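Local coordinates for hypothetical protein PA2201 (Pseudomonas aeruginosa, PDB 2FEF) that is of unknown function but probably acts as an immunity protein against a PoNe-type bacterial toxin, at residues E99-S102 with I103-T107. Sequence-based numbering, arbitrary orientation.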
loop_
_atom_site.group_PDB
_atom_site.type_symbol
_atom_site.label_atom_id
_atom_site.label_comp_id
_atom_site.label_asym_id
_atom_site.label_seq_id
_atom_site.Cartn_x
_atom_site.Cartn_y
_atom_site.Cartn_z
ATOM N N GLU B 99 -12.748 23.483 -1.183
ATOM C CA GLU B 99 -12.143 22.208 -0.783
ATOM C C GLU B 99 -11.373 21.546 -1.906
ATOM O O GLU B 99 -10.265 21.005 -1.684
ATOM C CB GLU B 99 -13.166 21.241 -0.178
ATOM C CG GLU B 99 -13.629 21.662 1.241
ATOM C CD GLU B 99 -14.368 22.996 1.266
ATOM O OE1 GLU B 99 -15.347 23.155 0.495
ATOM O OE2 GLU B 99 -13.971 23.888 2.066
ATOM N N LEU B 100 -11.941 21.587 -3.112
ATOM C CA LEU B 100 -11.262 21.011 -4.277
ATOM C C LEU B 100 -9.971 21.785 -4.545
ATOM O O LEU B 100 -8.921 21.194 -4.830
ATOM C CB LEU B 100 -12.163 21.096 -5.512
ATOM C CG LEU B 100 -13.414 20.224 -5.555
ATOM C CD1 LEU B 100 -14.133 20.443 -6.903
ATOM C CD2 LEU B 100 -13.036 18.750 -5.332
ATOM N N ARG B 101 -10.056 23.110 -4.428
ATOM C CA ARG B 101 -8.850 23.964 -4.643
ATOM C C ARG B 101 -7.710 23.615 -3.662
ATOM O O ARG B 101 -6.541 23.530 -4.053
ATOM C CB ARG B 101 -9.214 25.452 -4.598
ATOM C CG ARG B 101 -8.069 26.377 -5.098
ATOM C CD ARG B 101 -8.491 27.850 -4.924
ATOM N NE ARG B 101 -7.684 28.748 -5.756
ATOM C CZ ARG B 101 -6.493 29.229 -5.387
ATOM N NH1 ARG B 101 -5.976 28.920 -4.205
ATOM N NH2 ARG B 101 -5.820 30.021 -6.206
ATOM N N SER B 102 -8.070 23.340 -2.409
ATOM C CA SER B 102 -7.101 22.927 -1.402
ATOM C C SER B 102 -6.379 21.633 -1.785
ATOM O O SER B 102 -5.208 21.458 -1.448
ATOM C CB SER B 102 -7.781 22.799 -0.026
ATOM O OG SER B 102 -8.394 21.514 0.126
ATOM N N ILE B 103 -7.056 20.730 -2.500
ATOM C CA ILE B 103 -6.416 19.537 -3.036
ATOM C C ILE B 103 -5.597 19.861 -4.262
ATOM O O ILE B 103 -4.450 19.449 -4.359
ATOM C CB ILE B 103 -7.437 18.402 -3.333
ATOM C CG1 ILE B 103 -8.223 18.084 -2.051
ATOM C CG2 ILE B 103 -6.729 17.118 -3.902
ATOM C CD1 ILE B 103 -9.553 17.298 -2.289
ATOM N N TYR B 104 -6.187 20.614 -5.181
ATOM C CA TYR B 104 -5.548 20.982 -6.436
ATOM C C TYR B 104 -4.180 21.666 -6.237
ATOM O O TYR B 104 -3.222 21.384 -6.966
ATOM C CB TYR B 104 -6.470 21.902 -7.271
ATOM C CG TYR B 104 -5.767 22.318 -8.556
ATOM C CD1 TYR B 104 -5.693 21.444 -9.669
ATOM C CD2 TYR B 104 -5.098 23.536 -8.629
ATOM C CE1 TYR B 104 -4.972 21.810 -10.821
ATOM C CE2 TYR B 104 -4.379 23.911 -9.777
ATOM C CZ TYR B 104 -4.343 23.067 -10.862
ATOM O OH TYR B 104 -3.641 23.489 -11.962
ATOM N N LEU B 105 -4.069 22.519 -5.231
ATOM C CA LEU B 105 -2.783 23.207 -5.015
ATOM C C LEU B 105 -1.673 22.202 -4.760
ATOM O O LEU B 105 -0.551 22.394 -5.242
ATOM C CB LEU B 105 -2.855 24.208 -3.864
ATOM C CG LEU B 105 -3.732 25.444 -4.092
ATOM C CD1 LEU B 105 -3.521 26.386 -2.928
ATOM C CD2 LEU B 105 -3.450 26.154 -5.432
ATOM N N GLU B 106 -1.996 21.126 -4.033
ATOM C CA GLU B 106 -0.983 20.095 -3.727
ATOM C C GLU B 106 -0.776 19.117 -4.850
ATOM O O GLU B 106 0.344 18.602 -5.045
ATOM C CB GLU B 106 -1.331 19.343 -2.442
ATOM C CG GLU B 106 -1.306 20.243 -1.200
ATOM C CD GLU B 106 0.049 20.887 -1.033
ATOM O OE1 GLU B 106 1.068 20.210 -1.312
ATOM O OE2 GLU B 106 0.107 22.055 -0.623
ATOM N N THR B 107 -1.844 18.841 -5.585
ATOM C CA THR B 107 -1.733 18.000 -6.780
ATOM C C THR B 107 -0.769 18.677 -7.773
ATOM O O THR B 107 0.204 18.059 -8.247
ATOM C CB THR B 107 -3.079 17.815 -7.449
ATOM O OG1 THR B 107 -4.040 17.361 -6.478
ATOM C CG2 THR B 107 -2.972 16.842 -8.638
#
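Arg101 and Leu105 meet one turn apart on helix 97-127, in the PA2201 N-terminal domain-like part of the chain. With CG anti to the backbone N (chi1 -168°) and the chain extended as far as NE, the arginine brings its guanidinium over the leucine's branched end: NH1 lies 3.8 Å from Leu105 CD1, while CD2 sits over one face of the planar group. On the backbone of the same turn, Leu105 N donates to Arg101 O at 2.9 Å, and Leu105 CG rests 3.4 Å from that same oxygen. The neighbouring rung is just as regular, Tyr104 N reaching Leu100 O at 2.8 Å with an N-H...O angle of 167°.

The tight side of this turn faces its helical neighbours. Leu100 and Ile103 both lie on Ala90 of helix 66-93, and Tyr104 packs on Leu87 of that helix, its OH bonding to the carbonyl of Leu152. Thr107 OG1 bonds back four residues to Ile103 O, well above the carbonyl plane, beside the regular bond from Thr107 N.

The more exposed side carries Glu99, Arg101, Ser102, Leu105 and Glu106, though Trp19 of helix 12-20 covers Ser102 and Glu106 in part. Ser102 OG, turned between the backbone N and carbonyl carbon (chi1 85°), reaches back three residues to Glu99 O at 2.7 Å; that oxygen also takes a long, weak bond from Ile103 N. Glu106 sends OE1 to the backbone N of Arg11.

This is i to i+4 packing along an alpha-helix, with hydroxyls bonded back to main-chain carbonyls. Within the turn the arginine's partner is hydrocarbon; the carbonyl of Asp160, bonded to NH2, and more weakly that of Leu159 probably help offset the like charge of nearby Arg291.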